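Local atomic coordinates of cysteine desulfurase (PDB entry 5VPR), a protein that probably uses pyridoxal 5'-phosphate to remove sulfur from L-cysteine and pass it to a sulfur carrier, leaving L-alanine. Residues Y93-K99 against G241-A247; L147-P151 against V162-W166; P237-I242 against G289-I293; E312-Y318 against F390-F396; L359-I364 against I401-V406. Residues are numbered along the deposited sequence.

Contacts 1, 2 and 3 belong to the large seven-stranded mixed sheet of this fold-type I enzyme, contacts 4 and 5 to the smaller C-terminal part. Contact 1 pairs edge strand 95-98 with 241-245, and contact 2, nested within its loop, lies at the other edge, strand 146-150, with centres about 27 Å apart. Contact 3 shares Gly241 and Ile242 with contact 1 and packs helix 287-303 beside that strand, with centres about 12 Å apart. Helix 305-324, used in contact 4, follows directly. Contacts 4 and 5 alternate along the chain, centres about 16 Å apart; contact 4 holds the loop leading into helix 396-413 and contact 5 packs on that helix, so both join earlier helices to the chain's C-terminal end.

Contact 1. Residues Y93-K99 against G241-A247; sequences YEVLFTK and GILYGKA
Two extended segments, 95-98 and 241-245, run antiparallel at the edge of the seven-stranded sheet of a fold-type I PLP enzyme, their axes 4.5 Å apart at closest approach and 148° between directions. Gly241 pairs with Thr98 through Thr98 N to Gly241 O and Gly241 N to Thr98 O, both 3.0 Å; a CB on Gly241 would clash with Thr98 OG1. Ile242 (chi1 m, chi2 m) faces Phe97 in a non-hydrogen-bonded pair, its CD1 3.7 Å from Phe97 CD2 and 3.9 Å from Val95 CG1. Leu243 forms the next hydrogen-bonded pair, its N 2.8 Å from Leu96 O and its O 2.9 Å from Leu96 N. Tyr244 lies opposite Val95, and its OH shares a water with Glu94 OE1. Gly245 N donates to Glu94 O at 3.1 Å. Past Lys246, the N-cap residue, Ala247 N meets Glu94 OE2 at 2.7 Å. Backbone pairing thus fixes the register, while the Glu94 carboxylate satisfies an amide in the first turn of the following helix.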
# COMPACT_ATOMS: atom_id res chain seq x y z
N TYR A 93 -12.63 15.83 7.72
CA TYR A 93 -11.76 16.78 7.04
C TYR A 93 -10.28 16.47 7.21
O TYR A 93 -9.46 17.19 6.62
CB TYR A 93 -12.05 18.21 7.50
CG TYR A 93 -12.09 18.43 9.01
CD1 TYR A 93 -10.92 18.52 9.76
CD2 TYR A 93 -13.31 18.58 9.67
CE1 TYR A 93 -10.97 18.74 11.14
CE2 TYR A 93 -13.37 18.80 11.04
CZ TYR A 93 -12.19 18.88 11.76
OH TYR A 93 -12.26 19.10 13.12
N GLU A 94 -9.91 15.44 7.96
CA GLU A 94 -8.53 14.96 7.98
C GLU A 94 -8.23 14.00 6.84
O GLU A 94 -7.07 13.62 6.66
CB GLU A 94 -8.22 14.30 9.34
CG GLU A 94 -8.27 15.29 10.53
CD GLU A 94 -8.13 14.62 11.91
OE1 GLU A 94 -8.70 13.54 12.12
OE2 GLU A 94 -7.44 15.21 12.79
N VAL A 95 -9.23 13.60 6.06
CA VAL A 95 -9.06 12.64 4.97
C VAL A 95 -8.98 13.43 3.67
O VAL A 95 -9.96 14.05 3.25
CB VAL A 95 -10.20 11.62 4.94
CG1 VAL A 95 -9.97 10.57 3.84
CG2 VAL A 95 -10.36 10.94 6.31
N LEU A 96 -7.81 13.43 3.04
CA LEU A 96 -7.61 14.14 1.78
C LEU A 96 -7.53 13.16 0.62
O LEU A 96 -6.78 12.18 0.68
CB LEU A 96 -6.34 14.99 1.81
CG LEU A 96 -6.03 15.78 3.09
CD1 LEU A 96 -4.69 16.50 2.91
CD2 LEU A 96 -7.12 16.78 3.44
N PHE A 97 -8.28 13.43 -0.45
CA PHE A 97 -8.19 12.66 -1.68
C PHE A 97 -6.95 13.08 -2.47
O PHE A 97 -6.71 14.27 -2.68
CB PHE A 97 -9.44 12.84 -2.54
CG PHE A 97 -10.71 12.28 -1.93
CD1 PHE A 97 -11.75 13.12 -1.56
CD2 PHE A 97 -10.86 10.90 -1.76
CE1 PHE A 97 -12.93 12.60 -1.00
CE2 PHE A 97 -12.03 10.37 -1.21
CZ PHE A 97 -13.07 11.22 -0.82
N THR A 98 -6.17 12.10 -2.92
CA THR A 98 -5.02 12.40 -3.77
C THR A 98 -5.10 11.49 -4.98
O THR A 98 -6.07 10.72 -5.11
CB THR A 98 -3.70 12.15 -3.03
OG1 THR A 98 -3.62 10.76 -2.76
CG2 THR A 98 -3.66 12.93 -1.67
N LYS A 99 -4.08 11.49 -5.82
CA LYS A 99 -4.06 10.60 -6.97
C LYS A 99 -3.18 9.37 -6.75
O LYS A 99 -3.00 8.59 -7.69
CB LYS A 99 -3.61 11.36 -8.21
CG LYS A 99 -4.33 12.72 -8.41
CD LYS A 99 -5.86 12.65 -8.26
CE LYS A 99 -6.57 13.51 -9.30
NZ LYS A 99 -6.53 14.98 -9.06
N GLY A 241 -5.81 7.87 -4.29
CA GLY A 241 -5.13 7.60 -3.05
C GLY A 241 -5.73 8.47 -1.97
O GLY A 241 -6.68 9.23 -2.20
N ILE A 242 -5.15 8.35 -0.79
CA ILE A 242 -5.60 9.07 0.38
C ILE A 242 -4.38 9.59 1.10
O ILE A 242 -3.37 8.89 1.19
CB ILE A 242 -6.42 8.14 1.30
CG1 ILE A 242 -7.73 7.76 0.62
CG2 ILE A 242 -6.68 8.83 2.63
CD1 ILE A 242 -8.72 8.93 0.52
N LEU A 243 -4.45 10.82 1.59
CA LEU A 243 -3.50 11.32 2.57
C LEU A 243 -4.31 11.74 3.79
O LEU A 243 -5.12 12.68 3.70
CB LEU A 243 -2.68 12.48 2.02
CG LEU A 243 -1.81 13.16 3.10
CD1 LEU A 243 -0.78 12.15 3.62
CD2 LEU A 243 -1.14 14.41 2.52
N TYR A 244 -4.16 11.01 4.90
CA TYR A 244 -4.69 11.45 6.18
C TYR A 244 -3.64 12.29 6.89
O TYR A 244 -2.44 11.99 6.83
CB TYR A 244 -5.05 10.25 7.07
CG TYR A 244 -5.03 10.59 8.56
CD1 TYR A 244 -6.13 11.18 9.17
CD2 TYR A 244 -3.90 10.30 9.36
CE1 TYR A 244 -6.12 11.50 10.53
CE2 TYR A 244 -3.89 10.61 10.72
CZ TYR A 244 -5.00 11.22 11.29
OH TYR A 244 -5.00 11.53 12.62
N GLY A 245 -4.09 13.34 7.57
CA GLY A 245 -3.24 14.06 8.50
C GLY A 245 -4.00 14.55 9.71
O GLY A 245 -5.15 14.98 9.58
N LYS A 246 -3.39 14.47 10.90
CA LYS A 246 -3.96 15.13 12.08
C LYS A 246 -4.32 16.56 11.74
O LYS A 246 -3.51 17.29 11.16
CB LYS A 246 -2.96 15.13 13.24
CG LYS A 246 -2.74 13.80 13.93
CD LYS A 246 -2.03 14.05 15.27
CE LYS A 246 -1.43 12.78 15.85
NZ LYS A 246 -0.68 13.04 17.11
N ALA A 247 -5.54 16.96 12.10
CA ALA A 247 -5.97 18.34 11.86
C ALA A 247 -4.97 19.33 12.44
O ALA A 247 -4.63 20.33 11.79
CB ALA A 247 -7.36 18.59 12.44
O HOH W 1 -7.62 11.74 13.69
O HOH W 2 -1.67 9.88 -0.72

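Contact 2. Residues L147-P151 against V162-W166; sequences LRVIP and VLDEW
An arginine-on-tryptophan cation-pi stack joins edge strand 146-150 of the large mixed sheet to the short helix 163-166 that follows it in the chain. Residues 147-150 are extended; residues 163-166 are helical, and Glu165 N and Trp166 N both hydrogen-bond to Val162 O. The closest CA pairs are Ile150 with Val162 at 7.1 Å and Arg148 with Trp166 at 8.6 Å.

Arg148 (chi1 -36°, chi2 t, chi3 p) bends its guanidinium back over Trp166 (chi1 m, chi2 -1°). The two groups lie 3.6 Å apart between centres with planes at 27°, and Arg148 CZ sits over the five-membered ring of Trp166, 14° off its normal. The arginine's aliphatic start takes part too: Arg148 CB makes a CH-pi contact 4.2 Å from the centroid of the six-membered ring of Trp166. A salt bridge from Arg148 NH1 to Glu121 ties the same cation to the neighbouring strand.

Beyond the indole, Ile150 (m, t) points CD1 at Leu163 CD2 (3.9 Å), Leu163 also being m, t, while Ile150 CG1 lies 4.2 Å from Trp166 CZ3. Pro151 CD is 4.1 Å from Val162 CG1, with Val162 chi1 at 85°. At the indole edge, Val149 O approaches Trp166 CH2 to 2.9 Å.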
# COMPACT_ATOMS: atom_id res chain seq x y z
N LEU A 147 19.58 14.79 5.12
CA LEU A 147 18.78 13.57 5.02
C LEU A 147 19.53 12.41 5.67
O LEU A 147 20.74 12.24 5.45
CB LEU A 147 18.48 13.24 3.56
CG LEU A 147 17.51 12.09 3.28
CD1 LEU A 147 16.08 12.51 3.55
CD2 LEU A 147 17.67 11.60 1.86
N ARG A 148 18.83 11.62 6.48
CA ARG A 148 19.40 10.45 7.13
C ARG A 148 18.50 9.25 6.85
O ARG A 148 17.28 9.36 6.83
CB ARG A 148 19.56 10.66 8.63
CG ARG A 148 19.95 12.08 8.99
CD ARG A 148 20.26 12.20 10.45
NE ARG A 148 21.60 11.71 10.75
CZ ARG A 148 22.10 11.61 11.97
NH1 ARG A 148 21.37 11.95 13.03
NH2 ARG A 148 23.33 11.15 12.15
N VAL A 149 19.12 8.10 6.61
CA VAL A 149 18.42 6.91 6.15
C VAL A 149 18.62 5.81 7.18
O VAL A 149 19.76 5.48 7.52
CB VAL A 149 18.90 6.46 4.77
CG1 VAL A 149 18.07 5.27 4.28
CG2 VAL A 149 18.81 7.61 3.79
N ILE A 150 17.52 5.25 7.66
CA ILE A 150 17.62 4.13 8.59
C ILE A 150 18.15 2.91 7.84
O ILE A 150 17.59 2.54 6.80
CB ILE A 150 16.25 3.83 9.22
CG1 ILE A 150 15.76 5.04 10.02
CG2 ILE A 150 16.34 2.59 10.11
CD1 ILE A 150 14.34 4.88 10.53
N PRO A 151 19.24 2.29 8.29
CA PRO A 151 19.79 1.15 7.55
C PRO A 151 18.89 -0.07 7.66
O PRO A 151 18.09 -0.22 8.59
CB PRO A 151 21.14 0.89 8.22
CG PRO A 151 21.35 2.02 9.20
CD PRO A 151 20.00 2.57 9.51
N VAL A 162 19.06 2.82 15.67
CA VAL A 162 19.83 4.00 15.30
C VAL A 162 19.10 5.29 15.70
O VAL A 162 19.73 6.32 15.94
CB VAL A 162 20.15 3.96 13.79
CG1 VAL A 162 19.02 4.54 12.95
CG2 VAL A 162 21.45 4.67 13.52
N LEU A 163 17.76 5.24 15.79
CA LEU A 163 17.00 6.42 16.20
C LEU A 163 17.40 6.89 17.59
O LEU A 163 17.34 8.09 17.87
CB LEU A 163 15.50 6.13 16.15
CG LEU A 163 14.94 5.71 14.79
CD1 LEU A 163 13.45 5.42 14.85
CD2 LEU A 163 15.22 6.80 13.78
N ASP A 164 17.84 5.97 18.45
CA ASP A 164 18.26 6.33 19.80
C ASP A 164 19.40 7.35 19.79
O ASP A 164 19.50 8.16 20.72
CB ASP A 164 18.67 5.08 20.57
CG ASP A 164 17.49 4.21 20.96
OD1 ASP A 164 16.33 4.63 20.73
OD2 ASP A 164 17.71 3.11 21.50
N GLU A 165 20.24 7.34 18.76
CA GLU A 165 21.32 8.31 18.62
C GLU A 165 20.98 9.48 17.70
O GLU A 165 21.47 10.59 17.92
CB GLU A 165 22.60 7.62 18.12
N TRP A 166 20.14 9.26 16.68
CA TRP A 166 19.86 10.30 15.69
C TRP A 166 18.81 11.32 16.14
O TRP A 166 18.89 12.49 15.75
CB TRP A 166 19.38 9.68 14.38
CG TRP A 166 20.41 8.91 13.63
CD1 TRP A 166 21.72 8.73 13.98
CD2 TRP A 166 20.22 8.22 12.39
NE1 TRP A 166 22.35 7.95 13.03
CE2 TRP A 166 21.45 7.64 12.05
CE3 TRP A 166 19.12 8.03 11.55
CZ2 TRP A 166 21.62 6.88 10.89
CZ3 TRP A 166 19.29 7.28 10.40
CH2 TRP A 166 20.53 6.71 10.08

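Contact 3. Residues P237-I242 against G289-I293; sequences PTGTGI and GNIAI
The loop leading into strand 241-245 lies against the early turns of helix 287-303, in the large PLP-binding part of the molecule, a few residues after the cofactor-bearing Lys233. Pro237 directs its ring at the helix, with CG 3.8 Å from Ala292 CB and 4.0 Å from Gly289 O. The chain then swings away through Thr238 and turns at Gly239, whose positive phi (76°, psi 16°) favours glycine. Thr240 returns it in extended form, with chi1 p. Its OG1 donates to Pro237 O at 2.8 Å, closing the loop on itself, and its CG2 rests 3.4 Å from Gly289 O. The CA atoms of Thr240 and Gly289 are 5.9 Å apart; a CB on Gly289 would clash with Thr240 CG2. At Gly241 the strand begins, and a water donates both to Gly241 O (2.7 Å) and to Asn290 OD1 (2.9 Å). Ile242, whose chi1 and chi2 are both m, brings CG1 to 4.1 Å from Ile293 CD1, Ile293 being extended in t, t. Direct contact between loop and helix is therefore mainly van der Waals, made close by glycine in the helix, while a single water carries the polar link to Asn290.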
# COMPACT_ATOMS: atom_id res chain seq x y z
N PRO A 237 -9.72 1.82 -8.02
CA PRO A 237 -9.22 2.19 -9.35
C PRO A 237 -7.85 2.84 -9.28
O PRO A 237 -7.42 3.36 -8.25
CB PRO A 237 -10.27 3.19 -9.86
CG PRO A 237 -10.85 3.78 -8.64
CD PRO A 237 -10.85 2.67 -7.59
N THR A 238 -7.15 2.81 -10.42
CA THR A 238 -5.93 3.58 -10.55
C THR A 238 -6.25 5.07 -10.43
O THR A 238 -7.40 5.49 -10.54
CB THR A 238 -5.23 3.30 -11.89
OG1 THR A 238 -6.07 3.66 -12.99
CG2 THR A 238 -4.86 1.79 -12.01
N GLY A 239 -5.21 5.86 -10.18
CA GLY A 239 -5.39 7.29 -10.08
C GLY A 239 -6.02 7.77 -8.79
O GLY A 239 -6.46 8.92 -8.73
N THR A 240 -6.04 6.94 -7.74
CA THR A 240 -6.63 7.32 -6.47
C THR A 240 -5.69 7.04 -5.31
O THR A 240 -4.89 6.09 -5.32
CB THR A 240 -7.97 6.57 -6.20
OG1 THR A 240 -7.74 5.15 -6.14
CG2 THR A 240 -8.97 6.84 -7.30
N GLY A 241 -5.81 7.87 -4.29
CA GLY A 241 -5.13 7.60 -3.05
C GLY A 241 -5.73 8.47 -1.97
O GLY A 241 -6.68 9.23 -2.20
N ILE A 242 -5.15 8.35 -0.79
CA ILE A 242 -5.60 9.07 0.38
C ILE A 242 -4.38 9.59 1.10
O ILE A 242 -3.37 8.89 1.19
CB ILE A 242 -6.42 8.14 1.30
CG1 ILE A 242 -7.73 7.76 0.62
CG2 ILE A 242 -6.68 8.83 2.63
CD1 ILE A 242 -8.72 8.93 0.52
N GLY A 289 -13.12 8.34 -9.22
CA GLY A 289 -12.16 7.53 -8.48
C GLY A 289 -12.34 7.64 -6.97
O GLY A 289 -12.23 6.65 -6.26
N ASN A 290 -12.64 8.85 -6.47
CA ASN A 290 -12.86 9.02 -5.04
C ASN A 290 -14.12 8.30 -4.58
O ASN A 290 -14.12 7.65 -3.53
CB ASN A 290 -12.94 10.51 -4.68
CG ASN A 290 -11.67 11.25 -5.00
OD1 ASN A 290 -10.60 10.64 -5.13
ND2 ASN A 290 -11.76 12.57 -5.12
N ILE A 291 -15.19 8.36 -5.38
CA ILE A 291 -16.38 7.57 -5.06
C ILE A 291 -16.04 6.09 -5.04
O ILE A 291 -16.46 5.35 -4.13
CB ILE A 291 -17.51 7.88 -6.06
CG1 ILE A 291 -18.04 9.30 -5.84
CG2 ILE A 291 -18.64 6.86 -5.94
CD1 ILE A 291 -18.98 9.76 -6.94
N ALA A 292 -15.26 5.63 -6.02
CA ALA A 292 -15.00 4.20 -6.15
C ALA A 292 -14.03 3.69 -5.09
O ALA A 292 -14.12 2.52 -4.69
CB ALA A 292 -14.47 3.91 -7.55
N ILE A 293 -13.10 4.54 -4.59
CA ILE A 293 -12.26 4.06 -3.48
C ILE A 293 -13.11 3.89 -2.22
O ILE A 293 -12.81 3.03 -1.38
CB ILE A 293 -11.03 4.98 -3.25
CG1 ILE A 293 -9.92 4.20 -2.52
CG2 ILE A 293 -11.37 6.23 -2.45
CD1 ILE A 293 -8.63 4.98 -2.28
O HOH W 3 -8.76 8.72 -3.86

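Contact 4. Residues E312-Y318 against F390-F396; sequences EHALLEY and FAVYNTF
Leu315 (chi1 m, chi2 t) sits between two phenylalanines: its CB lies over one face of the Phe390 ring, and its CD2 sits over a face of Phe396, 4.1 Å from that ring's centroid in a CH-pi contact. Leu315 CD1 also reaches Asn394 O at 3.6 Å. Phe396 (chi1 m) turns its edge toward the face of Tyr318 (chi1 t), an offset edge-to-face pair with centroids 5.4 Å apart and planes at 88°; Phe396 CZ is 3.8 Å from Ala314 CB. The helical segment 312-318 thus packs on the loop that connects strand 386-389 to helix 396-413 in the C-terminal part of the fold. That loop makes a type I beta turn from Ala391 to Asn394, braced by Ala391 N to Asn394 OD1 at 2.9 Å, and Thr395 is the N-cap of the helix that follows. CA atoms come nearest at Leu315 and Phe396 (6.4 Å) and at Glu312 and Val392 (6.5 Å). Glu312 OE1 lies 3.3 Å from Ala391 CA, while its OE2 accepts a hydrogen bond from His214.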
# COMPACT_ATOMS: atom_id res chain seq x y z
N GLU A 312 -5.06 -14.41 4.22
CA GLU A 312 -3.78 -14.09 3.59
C GLU A 312 -2.62 -14.63 4.41
O GLU A 312 -1.62 -15.09 3.84
CB GLU A 312 -3.65 -12.57 3.39
CG GLU A 312 -4.51 -12.07 2.24
CD GLU A 312 -4.40 -10.56 1.97
OE1 GLU A 312 -4.97 -10.12 0.96
OE2 GLU A 312 -3.78 -9.83 2.76
N HIS A 313 -2.73 -14.57 5.73
CA HIS A 313 -1.69 -15.17 6.56
C HIS A 313 -1.60 -16.68 6.32
O HIS A 313 -0.50 -17.25 6.34
CB HIS A 313 -1.97 -14.87 8.03
CG HIS A 313 -1.01 -15.53 8.97
ND1 HIS A 313 -1.15 -16.84 9.37
CD2 HIS A 313 0.09 -15.06 9.60
CE1 HIS A 313 -0.17 -17.16 10.19
NE2 HIS A 313 0.60 -16.09 10.35
N ALA A 314 -2.73 -17.35 6.08
CA ALA A 314 -2.67 -18.78 5.81
C ALA A 314 -2.09 -19.06 4.43
O ALA A 314 -1.35 -20.04 4.24
CB ALA A 314 -4.06 -19.40 5.96
N LEU A 315 -2.40 -18.21 3.44
CA LEU A 315 -1.79 -18.35 2.12
C LEU A 315 -0.28 -18.22 2.21
O LEU A 315 0.47 -19.02 1.63
CB LEU A 315 -2.35 -17.29 1.17
CG LEU A 315 -3.81 -17.43 0.74
CD1 LEU A 315 -4.23 -16.22 -0.08
CD2 LEU A 315 -4.01 -18.71 -0.05
N LEU A 316 0.18 -17.22 2.96
CA LEU A 316 1.61 -16.95 3.08
C LEU A 316 2.33 -18.11 3.74
O LEU A 316 3.35 -18.59 3.22
CB LEU A 316 1.80 -15.66 3.88
CG LEU A 316 3.22 -15.11 4.04
CD1 LEU A 316 3.75 -14.77 2.69
CD2 LEU A 316 3.22 -13.85 4.91
N GLU A 317 1.82 -18.59 4.87
CA GLU A 317 2.47 -19.71 5.55
C GLU A 317 2.52 -20.95 4.65
O GLU A 317 3.54 -21.64 4.59
CB GLU A 317 1.73 -20.03 6.85
N TYR A 318 1.42 -21.24 3.96
CA TYR A 318 1.38 -22.41 3.08
C TYR A 318 2.38 -22.28 1.94
O TYR A 318 3.14 -23.21 1.65
CB TYR A 318 -0.04 -22.60 2.55
CG TYR A 318 -0.22 -23.81 1.66
CD1 TYR A 318 -0.46 -23.67 0.29
CD2 TYR A 318 -0.16 -25.09 2.19
CE1 TYR A 318 -0.63 -24.80 -0.52
CE2 TYR A 318 -0.32 -26.19 1.40
CZ TYR A 318 -0.56 -26.05 0.05
OH TYR A 318 -0.72 -27.19 -0.70
N PHE A 390 0.08 -11.94 -2.44
CA PHE A 390 -1.28 -12.46 -2.33
C PHE A 390 -2.29 -11.36 -2.06
O PHE A 390 -1.99 -10.33 -1.45
CB PHE A 390 -1.34 -13.52 -1.22
CG PHE A 390 -0.36 -14.63 -1.42
CD1 PHE A 390 -0.54 -15.55 -2.44
CD2 PHE A 390 0.76 -14.75 -0.61
CE1 PHE A 390 0.36 -16.57 -2.65
CE2 PHE A 390 1.66 -15.79 -0.81
CZ PHE A 390 1.46 -16.69 -1.84
N ALA A 391 -3.51 -11.59 -2.56
CA ALA A 391 -4.69 -10.80 -2.26
C ALA A 391 -5.78 -11.76 -1.80
O ALA A 391 -5.57 -12.97 -1.72
CB ALA A 391 -5.13 -9.95 -3.46
N VAL A 392 -6.97 -11.21 -1.52
CA VAL A 392 -8.00 -11.99 -0.84
C VAL A 392 -8.54 -13.11 -1.73
O VAL A 392 -9.03 -14.12 -1.22
CB VAL A 392 -9.12 -11.06 -0.36
CG1 VAL A 392 -9.89 -10.48 -1.56
CG2 VAL A 392 -10.05 -11.79 0.59
N TYR A 393 -8.46 -12.96 -3.05
CA TYR A 393 -9.06 -13.93 -3.96
C TYR A 393 -8.14 -15.09 -4.30
O TYR A 393 -8.56 -16.02 -4.99
CB TYR A 393 -9.51 -13.23 -5.26
CG TYR A 393 -8.54 -12.18 -5.74
CD1 TYR A 393 -8.89 -10.83 -5.77
CD2 TYR A 393 -7.26 -12.53 -6.17
CE1 TYR A 393 -8.00 -9.85 -6.21
CE2 TYR A 393 -6.36 -11.56 -6.61
CZ TYR A 393 -6.74 -10.22 -6.62
OH TYR A 393 -5.85 -9.24 -7.04
N ASN A 394 -6.89 -15.07 -3.83
CA ASN A 394 -5.97 -16.15 -4.15
C ASN A 394 -6.29 -17.39 -3.31
O ASN A 394 -6.88 -17.31 -2.23
CB ASN A 394 -4.53 -15.70 -3.95
CG ASN A 394 -4.12 -14.64 -4.95
OD1 ASN A 394 -3.57 -13.60 -4.58
ND2 ASN A 394 -4.40 -14.90 -6.22
N THR A 395 -5.90 -18.56 -3.83
CA THR A 395 -6.28 -19.84 -3.25
C THR A 395 -5.07 -20.72 -2.97
O THR A 395 -3.99 -20.54 -3.55
CB THR A 395 -7.25 -20.61 -4.17
OG1 THR A 395 -6.53 -21.05 -5.33
CG2 THR A 395 -8.41 -19.73 -4.61
N PHE A 396 -5.26 -21.70 -2.09
CA PHE A 396 -4.22 -22.70 -1.89
C PHE A 396 -3.96 -23.49 -3.17
O PHE A 396 -2.81 -23.85 -3.47
CB PHE A 396 -4.60 -23.63 -0.73
CG PHE A 396 -4.77 -22.91 0.57
CD1 PHE A 396 -3.67 -22.46 1.29
CD2 PHE A 396 -6.04 -22.65 1.08
CE1 PHE A 396 -3.82 -21.79 2.48
CE2 PHE A 396 -6.20 -21.97 2.28
CZ PHE A 396 -5.09 -21.54 2.98

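Contact 5. Residues L359-I364 against I401-V406; sequences LDKLGI and ILTEGV
A Schellman motif ends helix 352-361 in the smaller C-terminal part of the enzyme, and the residues around it pack on helix 396-413. The motif is made by Ile364 N to Leu359 O and Gly363 N to Asp360 O, each 2.8 Å; Gly363, at phi 88° and psi -2°, is the C-prime residue that reverses the chain and sends Ile364 into strand 364-365. Segment 401-406 is regular helix. Its nearest approaches are Leu359 to Gly405, 6.1 Å between CA atoms, and Ile364 to Leu402, 6.8 Å.

Three side chains gather at Gly405. Leu359 (m, t) places CD2 3.6 Å from Gly405 C, Leu362 (m, t) brings CD1 to 3.7 Å from Gly405 CA, and Ile364 CD1 lies 4.5 Å from that same CA. A CB here would be tight against all three. Leu359 CD1 also meets Val406 CG2 at 4.2 Å. Ile364 (m, t) continues along the helix, its CD1 3.5 Å from Ile401 O and 3.9 Å from Ile401 CG2, its CG2 4.0 Å from Leu402 CD1; Val32 of the adjoining strand touches both Ile364 and Ile401. The contact is held by aliphatic packing, whose closeness depends on the bare backbone at Gly405.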
# COMPACT_ATOMS: atom_id res chain seq x y z
N LEU A 359 7.24 -19.04 -15.68
CA LEU A 359 6.01 -18.97 -14.89
C LEU A 359 4.89 -18.28 -15.67
O LEU A 359 3.73 -18.72 -15.64
CB LEU A 359 6.28 -18.24 -13.57
CG LEU A 359 7.21 -18.97 -12.60
CD1 LEU A 359 7.35 -18.20 -11.27
CD2 LEU A 359 6.68 -20.37 -12.34
N ASP A 360 5.21 -17.19 -16.38
CA ASP A 360 4.20 -16.51 -17.18
C ASP A 360 3.64 -17.43 -18.26
O ASP A 360 2.43 -17.44 -18.50
CB ASP A 360 4.76 -15.24 -17.80
CG ASP A 360 3.71 -14.49 -18.62
OD1 ASP A 360 2.65 -14.12 -18.07
OD2 ASP A 360 3.94 -14.27 -19.83
N LYS A 361 4.49 -18.22 -18.91
CA LYS A 361 3.96 -19.15 -19.90
C LYS A 361 3.04 -20.19 -19.27
O LYS A 361 2.17 -20.73 -19.95
CB LYS A 361 5.11 -19.84 -20.67
N LEU A 362 3.18 -20.45 -17.97
CA LEU A 362 2.25 -21.32 -17.26
C LEU A 362 1.03 -20.57 -16.73
O LEU A 362 0.24 -21.14 -15.97
CB LEU A 362 2.96 -22.03 -16.11
CG LEU A 362 4.13 -22.89 -16.56
CD1 LEU A 362 4.92 -23.40 -15.36
CD2 LEU A 362 3.61 -24.04 -17.40
N GLY A 363 0.87 -19.30 -17.10
CA GLY A 363 -0.24 -18.50 -16.60
C GLY A 363 0.01 -17.78 -15.29
O GLY A 363 -0.87 -17.03 -14.85
N ILE A 364 1.17 -17.95 -14.67
CA ILE A 364 1.43 -17.43 -13.33
C ILE A 364 2.10 -16.06 -13.43
O ILE A 364 3.16 -15.92 -14.04
CB ILE A 364 2.32 -18.39 -12.53
CG1 ILE A 364 1.66 -19.77 -12.44
CG2 ILE A 364 2.62 -17.83 -11.13
CD1 ILE A 364 2.65 -20.87 -12.10
N ILE A 401 -0.08 -24.57 -7.88
CA ILE A 401 0.27 -24.31 -9.27
C ILE A 401 1.58 -23.54 -9.35
O ILE A 401 2.43 -23.81 -10.20
CB ILE A 401 -0.88 -23.57 -9.98
CG1 ILE A 401 -2.09 -24.49 -10.12
CG2 ILE A 401 -0.44 -23.04 -11.34
CD1 ILE A 401 -3.28 -23.81 -10.75
N LEU A 402 1.76 -22.57 -8.44
CA LEU A 402 3.01 -21.82 -8.37
C LEU A 402 4.18 -22.74 -8.03
O LEU A 402 5.23 -22.70 -8.68
CB LEU A 402 2.88 -20.72 -7.31
CG LEU A 402 4.19 -20.04 -6.91
CD1 LEU A 402 4.71 -19.23 -8.07
CD2 LEU A 402 4.01 -19.16 -5.68
N THR A 403 4.01 -23.57 -7.00
CA THR A 403 5.11 -24.42 -6.55
C THR A 403 5.51 -25.43 -7.63
O THR A 403 6.70 -25.63 -7.88
CB THR A 403 4.72 -25.12 -5.25
OG1 THR A 403 4.46 -24.13 -4.24
CG2 THR A 403 5.85 -26.01 -4.78
N GLU A 404 4.53 -26.08 -8.27
CA GLU A 404 4.87 -26.99 -9.36
C GLU A 404 5.50 -26.24 -10.52
O GLU A 404 6.39 -26.77 -11.19
CB GLU A 404 3.63 -27.76 -9.83
CG GLU A 404 3.06 -28.68 -8.77
CD GLU A 404 4.11 -29.65 -8.21
OE1 GLU A 404 4.57 -30.53 -8.98
OE2 GLU A 404 4.48 -29.51 -7.02
N GLY A 405 5.06 -25.00 -10.76
CA GLY A 405 5.67 -24.19 -11.80
C GLY A 405 7.12 -23.86 -11.52
O GLY A 405 7.96 -23.86 -12.42
N VAL A 406 7.44 -23.59 -10.25
CA VAL A 406 8.81 -23.25 -9.89
C VAL A 406 9.73 -24.46 -10.04
O VAL A 406 10.84 -24.36 -10.57
CB VAL A 406 8.87 -22.64 -8.48
CG1 VAL A 406 10.29 -22.63 -7.95
CG2 VAL A 406 8.29 -21.23 -8.48